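Local coordinates for FAD:protein FMN transferase (Vibrio cholerae, PDB 6NXI) that probably transfers the FMN moiety of FAD to a threonine hydroxyl of a target flavoprotein, releasing AMP, with magnesium as cofactor, at residues 45-48 / 53-56; 63-66 / 70-73; 88-93 / 284-289. All coordinates share one frame; numbering follows the deposited sequence.

Contact 1: residues 45-48 / 53-56; sequences EVND and YRKD. With FAD (flavin-adenine dinucleotide), chain B.
Arg54 reaches back to the last turns of helix 32-50 and forms a salt bridge with Asp48, NH1 to OD1 2.9 Å with an N-H...O angle of 155°. The oxygen lies in the guanidinium plane, but NH1 meets it from above the carboxylate, whose plane is turned 58° from that of the arginine. Glu44 is a second anionic partner of NH1. Asn47 CB sits over the middle of one guanidinium face, 3.5 Å from Arg54 CZ, with the amide plane inclined only 24° to the guanidinium. The arginine chain is extended from CG to NE, which carries the charged end across to the helix. Asn47 ND2 is bonded to Leu43 O and Thr14 OG1, which would hold the amide's rotation with OD1 toward the flavin, 3.4 Å from FAD C6. A water lies 2.9 Å from both Asn47 OD1 and FAD O4, and accepts a weak bond from Arg54 NE. Next door, the Tyr53 ring covers the pyrimidine end of the isoalloxazine, with CD2 3.3 Å from FAD C4X. Helix end and loop thus form one wall of the flavin pocket, and the nearby guanidinium could modestly polarise the C4 carbonyl through the shared water.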
loop_
_atom_site.group_PDB
_atom_site.type_symbol
_atom_site.label_atom_id
_atom_site.label_comp_id
_atom_site.label_asym_id
_atom_site.label_seq_id
_atom_site.Cartn_x
_atom_site.Cartn_y
_atom_site.Cartn_z
ATOM N N GLU A 45 7.509 -15.550 -2.374
ATOM C CA GLU A 45 6.143 -16.126 -2.295
ATOM C C GLU A 45 5.079 -15.030 -2.478
ATOM O O GLU A 45 4.081 -15.262 -3.124
ATOM C CB GLU A 45 5.981 -16.882 -0.984
ATOM C CG GLU A 45 4.626 -17.558 -0.815
ATOM C CD GLU A 45 4.603 -18.420 0.441
ATOM O OE1 GLU A 45 4.915 -17.888 1.535
ATOM O OE2 GLU A 45 4.326 -19.655 0.301
ATOM N N VAL A 46 5.224 -13.883 -1.807
ATOM C CA VAL A 46 4.202 -12.816 -1.966
ATOM C C VAL A 46 4.116 -12.459 -3.452
ATOM O O VAL A 46 3.003 -12.198 -3.956
ATOM C CB VAL A 46 4.556 -11.596 -1.113
ATOM C CG1 VAL A 46 3.624 -10.460 -1.424
ATOM C CG2 VAL A 46 4.532 -11.875 0.393
ATOM N N ASN A 47 5.271 -12.342 -4.089
ATOM C CA ASN A 47 5.320 -11.976 -5.533
ATOM C C ASN A 47 4.680 -13.087 -6.383
ATOM O O ASN A 47 3.878 -12.801 -7.282
ATOM C CB ASN A 47 6.739 -11.676 -5.982
ATOM C CG ASN A 47 7.226 -10.300 -5.576
ATOM O OD1 ASN A 47 6.939 -9.334 -6.297
ATOM N ND2 ASN A 47 7.883 -10.207 -4.430
ATOM N N ASP A 48 4.973 -14.337 -6.071
ATOM C CA ASP A 48 4.378 -15.482 -6.810
ATOM C C ASP A 48 2.880 -15.628 -6.547
ATOM O O ASP A 48 2.208 -16.316 -7.350
ATOM C CB ASP A 48 5.184 -16.738 -6.495
ATOM C CG ASP A 48 6.548 -16.763 -7.178
ATOM O OD1 ASP A 48 6.717 -16.066 -8.195
ATOM O OD2 ASP A 48 7.403 -17.487 -6.699
ATOM N N TYR A 53 2.787 -8.508 -12.446
ATOM C CA TYR A 53 3.871 -8.454 -13.463
ATOM C C TYR A 53 4.406 -9.861 -13.757
ATOM O O TYR A 53 5.136 -10.018 -14.724
ATOM C CB TYR A 53 4.997 -7.513 -13.007
ATOM C CG TYR A 53 4.601 -6.061 -12.967
ATOM C CD1 TYR A 53 4.911 -5.191 -14.011
ATOM C CD2 TYR A 53 3.956 -5.580 -11.840
ATOM C CE1 TYR A 53 4.582 -3.841 -13.901
ATOM C CE2 TYR A 53 3.575 -4.256 -11.754
ATOM C CZ TYR A 53 3.905 -3.392 -12.773
ATOM O OH TYR A 53 3.512 -2.084 -12.583
ATOM N N ARG A 54 4.145 -10.837 -12.884
ATOM C CA ARG A 54 4.484 -12.260 -13.128
ATOM C C ARG A 54 3.283 -12.966 -13.742
ATOM O O ARG A 54 2.232 -13.033 -13.115
ATOM C CB ARG A 54 4.955 -12.907 -11.828
ATOM C CG ARG A 54 6.187 -12.234 -11.243
ATOM C CD ARG A 54 6.793 -13.060 -10.105
ATOM N NE ARG A 54 7.911 -12.325 -9.541
ATOM C CZ ARG A 54 8.755 -12.745 -8.623
ATOM N NH1 ARG A 54 8.579 -13.914 -8.026
ATOM N NH2 ARG A 54 9.718 -11.923 -8.233
ATOM N N LYS A 55 3.460 -13.426 -14.970
ATOM C CA LYS A 55 2.378 -13.988 -15.816
ATOM C C LYS A 55 1.801 -15.253 -15.170
ATOM O O LYS A 55 0.652 -15.573 -15.461
ATOM C CB LYS A 55 2.916 -14.276 -17.225
ATOM C CG LYS A 55 3.297 -13.044 -18.037
ATOM C CD LYS A 55 4.121 -13.358 -19.282
ATOM C CE LYS A 55 4.057 -12.280 -20.352
ATOM N NZ LYS A 55 5.149 -11.277 -20.225
ATOM N N ASP A 56 2.563 -15.934 -14.312
ATOM C CA ASP A 56 2.123 -17.218 -13.704
ATOM C C ASP A 56 1.862 -17.052 -12.198
ATOM O O ASP A 56 1.768 -18.087 -11.479
ATOM C CB ASP A 56 3.142 -18.305 -14.068
ATOM C CG ASP A 56 3.293 -18.469 -15.580
ATOM O OD1 ASP A 56 2.258 -18.517 -16.285
ATOM O OD2 ASP A 56 4.448 -18.503 -16.058
HETATM P PA FAD B . -0.110 3.009 -3.366
HETATM O O1A FAD B . -0.360 4.472 -3.279
HETATM O O2A FAD B . -0.002 2.208 -2.129
HETATM O O5B FAD B . -1.204 2.322 -4.307
HETATM C C5B FAD B . -1.177 2.762 -5.691
HETATM C C4B FAD B . -1.226 1.588 -6.637
HETATM O O4B FAD B . -2.437 0.808 -6.475
HETATM C C3B FAD B . -1.208 2.035 -8.098
HETATM O O3B FAD B . 0.137 2.066 -8.577
HETATM C C2B FAD B . -2.090 0.991 -8.792
HETATM O O2B FAD B . -1.359 -0.178 -9.087
HETATM C C1B FAD B . -3.127 0.694 -7.717
HETATM N N9A FAD B . -4.273 1.576 -7.664
HETATM C C8A FAD B . -4.438 2.840 -8.246
HETATM N N7A FAD B . -5.561 3.404 -7.871
HETATM C C5A FAD B . -6.202 2.489 -7.060
HETATM C C6A FAD B . -7.439 2.522 -6.401
HETATM N N6A FAD B . -8.268 3.581 -6.395
HETATM N N1A FAD B . -7.739 1.454 -5.634
HETATM C C2A FAD B . -6.898 0.402 -5.625
HETATM N N3A FAD B . -5.698 0.261 -6.205
HETATM C C4A FAD B . -5.414 1.359 -6.927
HETATM N N1 FAD B . 6.388 -2.964 -10.118
HETATM C C2 FAD B . 7.200 -3.299 -11.180
HETATM O O2 FAD B . 7.631 -2.409 -11.946
HETATM N N3 FAD B . 7.584 -4.581 -11.411
HETATM C C4 FAD B . 7.171 -5.623 -10.623
HETATM O O4 FAD B . 7.508 -6.771 -10.876
HETATM C C4X FAD B . 6.304 -5.320 -9.520
HETATM N N5 FAD B . 5.878 -6.302 -8.753
HETATM C C5X FAD B . 5.040 -5.990 -7.708
HETATM C C6 FAD B . 4.553 -7.028 -6.888
HETATM C C7 FAD B . 3.712 -6.804 -5.818
HETATM C C7M FAD B . 3.232 -7.965 -4.977
HETATM C C8 FAD B . 3.341 -5.470 -5.525
HETATM C C8M FAD B . 2.415 -5.150 -4.380
HETATM C C9 FAD B . 3.813 -4.430 -6.332
HETATM C C9A FAD B . 4.668 -4.658 -7.420
HETATM N N10 FAD B . 5.137 -3.644 -8.263
HETATM C C10 FAD B . 5.965 -3.933 -9.334
HETATM C "C1'" FAD B . 4.827 -2.230 -7.962
HETATM C "C2'" FAD B . 3.453 -1.802 -8.335
HETATM O "O2'" FAD B . 3.270 -1.879 -9.745
HETATM C "C3'" FAD B . 3.240 -0.347 -7.885
HETATM O "O3'" FAD B . 4.109 0.551 -8.538
HETATM C "C4'" FAD B . 3.483 -0.106 -6.406
HETATM O "O4'" FAD B . 2.972 -1.204 -5.666
HETATM C "C5'" FAD B . 2.920 1.226 -5.954
HETATM O "O5'" FAD B . 3.009 1.279 -4.508
HETATM P P FAD B . 2.762 2.657 -3.770
HETATM O O1P FAD B . 3.469 3.754 -4.426
HETATM O O2P FAD B . 2.966 2.273 -2.321
HETATM O O3P FAD B . 1.231 2.830 -4.157
HETATM O O HOH W 1 7.078 -9.101 -9.199
#

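Contact 2: residues 63-66 / 70-73; sequences NQHT and PFAV
His65 and Phe71 meet just beyond the end of helix 58-64, where the chain loops round into the short strand 71-72. The closest approach is 3.7 Å, from His65 ND1 to Phe71 CD1. CD1 lies above one face of the imidazole, displaced toward its rim on the side of ND1 and CG, while the two planes are inclined at 53°, an oblique aromatic pair with centroids 5.1 Å apart. The same imidazole face also receives the phenylalanine's methylene: Phe71 CB stands 4.2 Å from the ring centroid and 18° off the normal, a CH-pi contact. Its nearest ring atom is His65 CD2, so CB and CD1 together span the face from one side to the other. Both residues place CG anti to the backbone N, and the two side chains run past each other in opposite directions, the imidazole lying over Phe71 CB, and Phe71 CD1 coming near His65 CB.

NE2 of the imidazole is hydrogen-bonded outside the pair, to Glu69 O in the connecting loop, a bond that would limit rotation of the ring and is consistent with its face being turned to Phe71. Beyond the two rings the contact is loose: Pro70 directs its CB away from residues 63-66. The packed part is itself at the surface, and both residues remain partly exposed. Arg61 of helix 58-64 touches Phe71, and Lys144 is bonded to His65 O. The backbone of Phe71 pairs with Leu142, which makes this a helix-loop-strand connection: the ring pair joins the residue just after helix 58-64 to the edge strand 71-72 of the small antiparallel sheet 71-72, 141-144 and 135-138.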
loop_
_atom_site.group_PDB
_atom_site.type_symbol
_atom_site.label_atom_id
_atom_site.label_comp_id
_atom_site.label_asym_id
_atom_site.label_seq_id
_atom_site.Cartn_x
_atom_site.Cartn_y
_atom_site.Cartn_z
ATOM N N ASN A 63 -6.558 -13.325 -13.131
ATOM C CA ASN A 63 -6.829 -12.294 -14.166
ATOM C C ASN A 63 -7.004 -12.997 -15.512
ATOM O O ASN A 63 -7.846 -12.504 -16.298
ATOM C CB ASN A 63 -5.750 -11.210 -14.153
ATOM C CG ASN A 63 -5.830 -10.394 -12.881
ATOM O OD1 ASN A 63 -6.875 -10.354 -12.232
ATOM N ND2 ASN A 63 -4.721 -9.749 -12.512
ATOM N N GLN A 64 -6.257 -14.068 -15.785
ATOM C CA GLN A 64 -6.338 -14.816 -17.077
ATOM C C GLN A 64 -7.567 -15.724 -17.113
ATOM O O GLN A 64 -7.993 -16.092 -18.234
ATOM C CB GLN A 64 -5.053 -15.592 -17.333
ATOM C CG GLN A 64 -3.868 -14.668 -17.521
ATOM C CD GLN A 64 -2.576 -15.325 -17.126
ATOM O OE1 GLN A 64 -2.477 -16.552 -17.143
ATOM N NE2 GLN A 64 -1.589 -14.519 -16.746
ATOM N N HIS A 65 -8.152 -16.029 -15.962
ATOM C CA HIS A 65 -9.340 -16.924 -15.832
ATOM C C HIS A 65 -10.588 -16.229 -16.414
ATOM O O HIS A 65 -10.785 -15.057 -16.119
ATOM C CB HIS A 65 -9.438 -17.287 -14.353
ATOM C CG HIS A 65 -10.566 -18.183 -13.989
ATOM N ND1 HIS A 65 -10.518 -19.532 -14.255
ATOM C CD2 HIS A 65 -11.716 -17.950 -13.312
ATOM C CE1 HIS A 65 -11.602 -20.098 -13.773
ATOM N NE2 HIS A 65 -12.371 -19.165 -13.210
ATOM N N THR A 66 -11.438 -16.907 -17.207
ATOM C CA THR A 66 -12.573 -16.226 -17.911
ATOM C C THR A 66 -13.952 -16.632 -17.354
ATOM O O THR A 66 -14.841 -15.744 -17.312
ATOM C CB THR A 66 -12.396 -16.369 -19.422
ATOM O OG1 THR A 66 -12.206 -17.743 -19.753
ATOM C CG2 THR A 66 -11.213 -15.565 -19.912
ATOM N N PRO A 70 -15.624 -20.638 -9.559
ATOM C CA PRO A 70 -14.713 -20.213 -8.489
ATOM C C PRO A 70 -13.272 -20.661 -8.772
ATOM O O PRO A 70 -13.032 -21.704 -9.367
ATOM C CB PRO A 70 -15.311 -20.848 -7.224
ATOM C CG PRO A 70 -16.768 -21.059 -7.595
ATOM C CD PRO A 70 -16.732 -21.457 -9.051
ATOM N N PHE A 71 -12.325 -19.780 -8.438
ATOM C CA PHE A 71 -10.890 -19.999 -8.683
ATOM C C PHE A 71 -10.173 -20.040 -7.324
ATOM O O PHE A 71 -10.122 -19.033 -6.573
ATOM C CB PHE A 71 -10.399 -18.874 -9.596
ATOM C CG PHE A 71 -8.948 -18.966 -9.956
ATOM C CD1 PHE A 71 -8.512 -19.582 -11.113
ATOM C CD2 PHE A 71 -8.007 -18.397 -9.124
ATOM C CE1 PHE A 71 -7.161 -19.612 -11.428
ATOM C CE2 PHE A 71 -6.652 -18.490 -9.409
ATOM C CZ PHE A 71 -6.237 -19.054 -10.576
ATOM N N ALA A 72 -9.615 -21.196 -6.976
ATOM C CA ALA A 72 -8.995 -21.387 -5.657
ATOM C C ALA A 72 -7.680 -20.609 -5.584
ATOM O O ALA A 72 -6.928 -20.557 -6.573
ATOM C CB ALA A 72 -8.796 -22.853 -5.385
ATOM N N VAL A 73 -7.467 -19.982 -4.435
ATOM C CA VAL A 73 -6.249 -19.202 -4.131
ATOM C C VAL A 73 -5.721 -19.597 -2.750
ATOM O O VAL A 73 -6.414 -20.254 -1.919
ATOM C CB VAL A 73 -6.528 -17.693 -4.231
ATOM C CG1 VAL A 73 -6.922 -17.281 -5.650
ATOM C CG2 VAL A 73 -7.579 -17.264 -3.219
#

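Contact 3: residues 88-93 / 284-289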
loop_
_atom_site.group_PDB
_atom_site.type_symbol
_atom_site.label_atom_id
_atom_site.label_comp_id
_atom_site.label_asym_id
_atom_site.label_seq_id
_atom_site.Cartn_x
_atom_site.Cartn_y
_atom_site.Cartn_z
ATOM N N ASN A 88 -12.584 -1.403 0.716
ATOM C CA ASN A 88 -13.487 -0.831 -0.302
ATOM C C ASN A 88 -14.760 -0.317 0.404
ATOM O O ASN A 88 -15.159 0.825 0.139
ATOM C CB ASN A 88 -13.825 -1.807 -1.428
ATOM C CG ASN A 88 -14.867 -1.239 -2.364
ATOM O OD1 ASN A 88 -16.097 -1.430 -2.162
ATOM N ND2 ASN A 88 -14.392 -0.577 -3.423
ATOM N N GLY A 89 -15.414 -1.117 1.257
ATOM C CA GLY A 89 -16.616 -0.639 1.968
ATOM C C GLY A 89 -16.306 0.570 2.835
ATOM O O GLY A 89 -17.040 1.551 2.785
ATOM N N LEU A 90 -15.200 0.512 3.590
ATOM C CA LEU A 90 -14.894 1.548 4.589
ATOM C C LEU A 90 -14.613 2.858 3.855
ATOM O O LEU A 90 -15.009 3.874 4.374
ATOM C CB LEU A 90 -13.735 1.100 5.471
ATOM C CG LEU A 90 -13.439 2.028 6.643
ATOM C CD1 LEU A 90 -14.608 2.094 7.626
ATOM C CD2 LEU A 90 -12.167 1.581 7.336
ATOM N N THR A 91 -14.005 2.810 2.663
ATOM C CA THR A 91 -13.642 4.014 1.907
ATOM C C THR A 91 -14.727 4.390 0.905
ATOM O O THR A 91 -14.423 5.180 0.006
ATOM C CB THR A 91 -12.243 3.849 1.282
ATOM O OG1 THR A 91 -12.278 2.786 0.329
ATOM C CG2 THR A 91 -11.188 3.637 2.331
ATOM N N GLU A 92 -15.962 3.879 1.046
ATOM C CA GLU A 92 -17.103 4.300 0.187
ATOM C C GLU A 92 -16.736 4.044 -1.291
ATOM O O GLU A 92 -17.120 4.871 -2.135
ATOM C CB GLU A 92 -17.465 5.776 0.472
ATOM C CG GLU A 92 -17.865 6.079 1.934
ATOM C CD GLU A 92 -18.003 7.559 2.345
ATOM O OE1 GLU A 92 -17.832 8.474 1.476
ATOM O OE2 GLU A 92 -18.232 7.822 3.558
ATOM N N GLY A 93 -15.994 2.968 -1.605
ATOM C CA GLY A 93 -15.685 2.574 -3.002
ATOM C C GLY A 93 -14.376 3.138 -3.545
ATOM O O GLY A 93 -14.013 2.803 -4.702
ATOM N N MET A 284 -10.981 12.388 6.015
ATOM C CA MET A 284 -10.745 12.698 7.442
ATOM C C MET A 284 -11.984 12.283 8.252
ATOM O O MET A 284 -11.807 11.815 9.400
ATOM C CB MET A 284 -10.392 14.171 7.659
ATOM C CG MET A 284 -9.065 14.580 7.021
ATOM S SD MET A 284 -7.638 13.561 7.531
ATOM C CE MET A 284 -7.717 13.864 9.295
ATOM N N ALA A 285 -13.180 12.348 7.651
ATOM C CA ALA A 285 -14.440 11.951 8.324
ATOM C C ALA A 285 -14.386 10.447 8.608
ATOM O O ALA A 285 -14.684 10.045 9.767
ATOM C CB ALA A 285 -15.658 12.326 7.526
ATOM N N VAL A 286 -13.955 9.639 7.643
ATOM C CA VAL A 286 -13.787 8.177 7.887
ATOM C C VAL A 286 -12.739 7.951 8.977
ATOM O O VAL A 286 -12.917 7.055 9.843
ATOM C CB VAL A 286 -13.473 7.414 6.584
ATOM C CG1 VAL A 286 -13.015 5.981 6.862
ATOM C CG2 VAL A 286 -14.679 7.425 5.680
ATOM N N ALA A 287 -11.634 8.695 8.958
ATOM C CA ALA A 287 -10.537 8.495 9.928
ATOM C C ALA A 287 -11.067 8.818 11.333
ATOM O O ALA A 287 -10.723 8.142 12.319
ATOM C CB ALA A 287 -9.346 9.359 9.606
ATOM N N GLU A 288 -11.842 9.881 11.441
ATOM C CA GLU A 288 -12.445 10.265 12.741
ATOM C C GLU A 288 -13.409 9.206 13.263
ATOM O O GLU A 288 -13.315 8.889 14.462
ATOM C CB GLU A 288 -13.188 11.585 12.592
ATOM C CG GLU A 288 -12.229 12.737 12.646
ATOM C CD GLU A 288 -11.443 12.833 13.931
ATOM O OE1 GLU A 288 -12.002 12.566 15.021
ATOM O OE2 GLU A 288 -10.326 13.308 13.841
ATOM N N ALA A 289 -14.278 8.694 12.399
ATOM C CA ALA A 289 -15.374 7.774 12.767
ATOM C C ALA A 289 -14.798 6.413 13.156
ATOM O O ALA A 289 -15.497 5.650 13.859
ATOM C CB ALA A 289 -16.359 7.663 11.634
#
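Val286 projects from helix 280-289 toward the end of helix 75-90 and touches Leu90 with both methyls. CG1 lies 4.0 Å from Leu90 CG, an apolar contact between obliquely crossing side chains. Val286 CG1 and CG2 each stand 3.8 Å from Leu90 O, so the methyl pair straddles that carbonyl oxygen, while CG1 alone also reaches the leucine side chain. With CG1 anti to the backbone N (chi1 168°) and CG2 beside that nitrogen, the first methyl falls on the side of Leu90 CG and the second on the side of Glu92, Leu90 O being common to both. Leu90 does not aim its CB directly at the valine; its branch comes nearer than its root. On the more exposed flank, Glu92 runs past Val286 in the opposite sense, its OE2 4.2 Å from CG2.

Glu92 is placed by a Schellman motif that ends helix 75-90. Gly93 N reaches back to Asn88 O at 2.9 Å, and Glu92 N to Gly89 O at 3.1 Å. Glu92 is the C-prime residue, with a phi of +58°, and this turn of the backbone directs its CB toward helix 280-289. Its extended chain ends in a salt bridge from OE2 to Arg282, which belongs to that same helix, so a charged link accompanies the apolar one.

Further out, Thr91 OG1 bonds to Leu87 O and to Leu95 N, tying the chain that leaves the helix back to its last turn. Helix 265-278 supports both partners: Leu271 packs on Leu90, while Met278 touches Thr91, Glu92 and Val286.

The three contacts follow one another in series along the chain. Contacts 1 and 2 are neighbours, their centres 14 Å apart, on the consecutive helices 32-50 and 58-64; they touch where Lys55 O meets Gln64 NE2 at 2.8 Å, a probable hydrogen bond. Contact 3 lies about 30 Å from contact 1 and 29 Å from contact 2, centre to centre, and on the opposite side of the chain's centre from contact 1. Contacts 1 and 2 thus form one continuous local region beside the flavin end of FAD, while helix 75-90, which follows strand 71-72, carries the chain across to contact 3, where it meets a helix nearly 200 residues later.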